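PDB 4Q7F: 5' nucleotidase family protein, which is a member of the 5'-nucleotidase family, pairing a calcineurin-like phosphoesterase domain that holds two metal ions with a C-terminal domain. Local coordinates for residues Ile201-Tyr206 / Ile242-His247; Gly208-Asp213 / Thr259-Pro264. One frame throughout, in Å; residues are numbered along the deposited sequence.

Interaction 1 of 2, residues Ile201-Tyr206 / Ile242-His247. With MG (magnesium ion), chain B.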
# COMPACT_ATOMS: atom_id res chain seq x y z
N ILE A 201 18.65 25.07 3.50
CA ILE A 201 18.24 23.93 2.68
C ILE A 201 16.99 23.29 3.27
O ILE A 201 16.93 23.02 4.48
CB ILE A 201 19.35 22.88 2.58
CG1 ILE A 201 20.61 23.49 1.96
CG2 ILE A 201 18.88 21.67 1.77
CD1 ILE A 201 20.44 23.94 0.52
N ILE A 202 16.02 23.03 2.40
CA ILE A 202 14.75 22.43 2.81
C ILE A 202 14.52 21.08 2.12
O ILE A 202 14.63 20.96 0.91
CB ILE A 202 13.58 23.38 2.51
CG1 ILE A 202 13.71 24.60 3.45
CG2 ILE A 202 12.25 22.67 2.72
CD1 ILE A 202 12.88 25.78 3.06
N VAL A 203 14.19 20.10 2.95
CA VAL A 203 13.93 18.74 2.52
C VAL A 203 12.55 18.35 2.98
O VAL A 203 12.24 18.40 4.17
CB VAL A 203 14.94 17.76 3.16
CG1 VAL A 203 14.66 16.31 2.75
CG2 VAL A 203 16.37 18.14 2.82
N VAL A 204 11.69 18.01 2.02
CA VAL A 204 10.36 17.55 2.31
C VAL A 204 10.31 16.04 2.15
O VAL A 204 10.66 15.52 1.07
CB VAL A 204 9.33 18.16 1.34
CG1 VAL A 204 7.96 17.57 1.62
CG2 VAL A 204 9.29 19.68 1.47
N CYS A 205 9.90 15.32 3.19
CA CYS A 205 9.73 13.87 3.11
C CYS A 205 8.24 13.60 3.23
O CYS A 205 7.67 13.62 4.32
CB CYS A 205 10.49 13.09 4.17
SG CYS A 205 12.27 13.25 4.06
N TYR A 206 7.63 13.36 2.09
CA TYR A 206 6.20 13.16 1.98
C TYR A 206 5.84 11.74 1.63
O TYR A 206 6.24 11.25 0.58
CB TYR A 206 5.70 14.12 0.90
CG TYR A 206 4.25 13.99 0.48
CD1 TYR A 206 3.22 13.93 1.42
CD2 TYR A 206 3.91 14.05 -0.87
CE1 TYR A 206 1.90 13.88 1.01
CE2 TYR A 206 2.59 14.00 -1.27
CZ TYR A 206 1.59 13.91 -0.34
OH TYR A 206 0.29 13.86 -0.77
N ILE A 242 15.06 19.37 -1.81
CA ILE A 242 14.88 17.94 -1.98
C ILE A 242 13.43 17.58 -1.64
O ILE A 242 12.92 17.96 -0.57
CB ILE A 242 15.85 17.12 -1.11
CG1 ILE A 242 17.30 17.55 -1.35
CG2 ILE A 242 15.70 15.64 -1.39
CD1 ILE A 242 18.32 16.78 -0.53
N PHE A 243 12.79 16.85 -2.54
CA PHE A 243 11.38 16.46 -2.38
C PHE A 243 11.33 14.94 -2.46
O PHE A 243 11.39 14.35 -3.55
CB PHE A 243 10.52 17.13 -3.45
CG PHE A 243 9.04 17.13 -3.15
CD1 PHE A 243 8.51 18.05 -2.25
CD2 PHE A 243 8.18 16.26 -3.77
CE1 PHE A 243 7.15 18.07 -1.97
CE2 PHE A 243 6.82 16.27 -3.49
CZ PHE A 243 6.30 17.18 -2.58
N ILE A 244 11.27 14.32 -1.28
CA ILE A 244 11.23 12.88 -1.13
C ILE A 244 9.79 12.44 -1.06
O ILE A 244 8.99 13.01 -0.31
CB ILE A 244 12.06 12.44 0.12
CG1 ILE A 244 13.54 12.60 -0.22
CG2 ILE A 244 11.77 11.01 0.55
CD1 ILE A 244 14.51 12.35 0.94
N THR A 245 9.45 11.45 -1.89
CA THR A 245 8.09 10.94 -1.98
C THR A 245 8.03 9.41 -1.90
O THR A 245 9.05 8.73 -1.88
CB THR A 245 7.41 11.40 -3.29
OG1 THR A 245 8.10 10.87 -4.42
CG2 THR A 245 7.38 12.90 -3.36
N GLY A 246 6.82 8.87 -1.84
CA GLY A 246 6.62 7.42 -1.74
C GLY A 246 5.17 7.11 -2.06
O GLY A 246 4.57 7.79 -2.89
N HIS A 247 4.64 6.07 -1.40
CA HIS A 247 3.22 5.70 -1.48
C HIS A 247 2.73 5.08 -2.76
O HIS A 247 1.95 4.12 -2.71
CB HIS A 247 2.34 6.92 -1.14
CG HIS A 247 0.87 6.63 -1.14
ND1 HIS A 247 0.29 5.76 -0.25
CD2 HIS A 247 -0.14 7.14 -1.88
CE1 HIS A 247 -1.01 5.72 -0.45
NE2 HIS A 247 -1.30 6.55 -1.44
MG MG B . 1.34 4.07 1.29
O HOH W 1 1.33 2.61 -0.51
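Phe243 lies alongside Val204, the two side chains pointing the same way, and its ring atoms CD1 and CE1 do the touching: CD1 lies 3.7 Å from Val204 CB, and CE1 meets Val204 CG1. With CG anti to the backbone N (chi1 -163°), the ring starts beside its own carbonyl carbon, and farther on its CZ comes within 4.3 Å of Tyr206 CD2. On the other face of the sheet Val203 packs beside Ile242, and Cys205 SG touches Ile244 CD1 at 3.9 Å. Between these two layers the backbones pair as parallel strands. Ile242 N donates to Ile202 O, Val204 N to Ile242 O, Ile244 N to Val204 O (2.7 Å) and Tyr206 N to Ile244 O (2.8 Å). CA-H...O contacts add to them, among them Thr245 CA to Tyr206 O.

Past the paired residues the chain runs to His247, whose ND1 binds the magnesium ion in the ring plane at 2.5 Å. Its NE2 is hydrogen-bonded to Glu226, which helps fix the ring's rotation. Asp72, Asn109 and His207 complete the protein ligands, and a water on the metal donates to His247 O. The carboxyl-terminal end of this strand pair thus delivers a metal ligand. The strands belong to a beta-alpha-beta unit with helix 229-236; helix 184-198 covers Ile202 and Tyr206, while strand 270-278, of a five-stranded sheet, packs on Ile242.

Interaction 2 of 2, residues Gly208-Asp213 / Thr259-Pro264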
# COMPACT_ATOMS: atom_id res chain seq x y z
N GLY A 208 3.59 10.23 0.09
CA GLY A 208 2.52 10.47 -0.85
C GLY A 208 3.23 10.67 -2.18
O GLY A 208 4.48 10.73 -2.22
N GLY A 209 2.46 10.80 -3.25
CA GLY A 209 3.04 10.94 -4.58
C GLY A 209 2.52 12.08 -5.44
O GLY A 209 2.14 13.14 -4.92
N PHE A 210 2.49 11.84 -6.75
CA PHE A 210 2.13 12.86 -7.71
C PHE A 210 0.82 12.54 -8.41
O PHE A 210 0.63 11.45 -8.95
CB PHE A 210 3.25 13.03 -8.73
CG PHE A 210 4.57 13.31 -8.08
CD1 PHE A 210 4.79 14.53 -7.45
CD2 PHE A 210 5.56 12.35 -8.03
CE1 PHE A 210 5.99 14.79 -6.81
CE2 PHE A 210 6.77 12.60 -7.39
CZ PHE A 210 6.99 13.82 -6.78
N GLU A 211 -0.06 13.54 -8.37
CA GLU A 211 -1.40 13.47 -8.94
C GLU A 211 -1.45 13.99 -10.39
O GLU A 211 -2.46 13.81 -11.09
CB GLU A 211 -2.38 14.24 -8.05
CG GLU A 211 -2.29 15.77 -8.07
CD GLU A 211 -1.10 16.37 -7.34
OE1 GLU A 211 -0.11 15.66 -7.07
OE2 GLU A 211 -1.17 17.59 -7.04
N LYS A 212 -0.36 14.63 -10.81
CA LYS A 212 -0.19 15.12 -12.18
C LYS A 212 1.20 14.74 -12.65
O LYS A 212 2.11 14.54 -11.84
CB LYS A 212 -0.35 16.64 -12.24
CG LYS A 212 -1.76 17.12 -12.03
CD LYS A 212 -1.81 18.64 -11.97
CE LYS A 212 -3.23 19.13 -11.78
NZ LYS A 212 -3.27 20.61 -11.70
N ASP A 213 1.36 14.61 -13.97
CA ASP A 213 2.65 14.27 -14.58
C ASP A 213 3.60 15.43 -14.32
O ASP A 213 3.25 16.57 -14.61
CB ASP A 213 2.46 14.05 -16.08
CG ASP A 213 3.78 13.83 -16.80
OD1 ASP A 213 4.51 12.88 -16.46
OD2 ASP A 213 4.07 14.61 -17.73
N THR A 259 14.60 21.73 -7.85
CA THR A 259 14.32 20.74 -6.81
C THR A 259 14.70 19.32 -7.22
O THR A 259 14.40 18.89 -8.33
CB THR A 259 12.82 20.76 -6.45
OG1 THR A 259 12.43 22.09 -6.07
CG2 THR A 259 12.53 19.80 -5.31
N ALA A 260 15.38 18.59 -6.33
CA ALA A 260 15.68 17.19 -6.58
C ALA A 260 14.45 16.40 -6.13
O ALA A 260 14.03 16.51 -4.96
CB ALA A 260 16.92 16.74 -5.81
N VAL A 261 13.86 15.63 -7.05
CA VAL A 261 12.65 14.84 -6.77
C VAL A 261 12.95 13.34 -6.81
O VAL A 261 13.52 12.83 -7.79
CB VAL A 261 11.54 15.15 -7.78
CG1 VAL A 261 10.26 14.42 -7.40
CG2 VAL A 261 11.33 16.65 -7.89
N ILE A 262 12.55 12.64 -5.75
CA ILE A 262 12.77 11.22 -5.59
C ILE A 262 11.55 10.41 -5.15
O ILE A 262 10.76 10.83 -4.27
CB ILE A 262 13.79 10.98 -4.46
CG1 ILE A 262 15.19 11.42 -4.88
CG2 ILE A 262 13.82 9.50 -4.07
CD1 ILE A 262 15.90 10.47 -5.82
N GLN A 263 11.40 9.24 -5.76
CA GLN A 263 10.41 8.25 -5.34
C GLN A 263 11.18 6.94 -5.54
O GLN A 263 11.54 6.58 -6.68
CB GLN A 263 9.07 8.29 -6.09
CG GLN A 263 8.03 7.50 -5.28
CD GLN A 263 6.59 7.69 -5.71
OE1 GLN A 263 5.86 6.72 -5.88
NE2 GLN A 263 6.17 8.94 -5.85
N PRO A 264 11.50 6.25 -4.43
CA PRO A 264 12.33 5.09 -4.52
C PRO A 264 11.64 3.73 -4.54
O PRO A 264 12.07 2.81 -3.84
CB PRO A 264 13.21 5.24 -3.29
CG PRO A 264 12.34 5.91 -2.29
CD PRO A 264 11.26 6.62 -3.03
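Phe210 and Val261 reach toward each other tip to tip in an apolar contact, and the CZ corner of the ring meets Val261 CG1 at 3.4 Å. CE2 lies 3.9 Å from the same methyl, which approaches the ring obliquely. This CG1 is the methyl anti to the backbone N of Val261 (chi1 -175°).

The second kind is polar against apolar. Gln263 extends past Phe210 in the opposite direction, its amide plane turned 24° from the ring, and NE2 comes to 4.0 Å from Phe210 CE2. The same nitrogen lies 3.9 Å from Gly209 CA; both are van der Waals contacts. The buried amide finds its hydrogen bonds elsewhere: OE1 accepts from the backbone N of Arg250, and NE2 bonds to Thr245 OG1. These two bonds fix the rotation of the amide beside the ring.

Segment 208-213 is the start of the loop that leaves strand 201-207 for helix 229-236, and here it is held against strand 259-264 of the six-stranded sheet. Leu233 of helix 229-236 touches both Phe210 and Val261, while Ile252 of strand 251-256 packs against Phe210 and Gln263.

From the N terminus, strand 201-206 comes first and runs directly into the loop at 208-213; helix 229-236 follows, then 242-247 and, after strand 251-256, strand 259-264. Interaction 1 closes the connection through the helix by bringing 242-247 back beside 201-206. Interaction 2 closes a longer one, from 208-213 to 259-264, so the two cross instead of nesting. They meet on the shared sheet, where strands 242-244 and 259-264 are neighbours: Phe243 N and Ala260 O lie 2.7 Å apart, a probable hydrogen bond, as do Thr245 OG1 and Ile262 O. Together they tie the loop that leads to helix 229-236 to three adjacent strands of the sheet near the metal site.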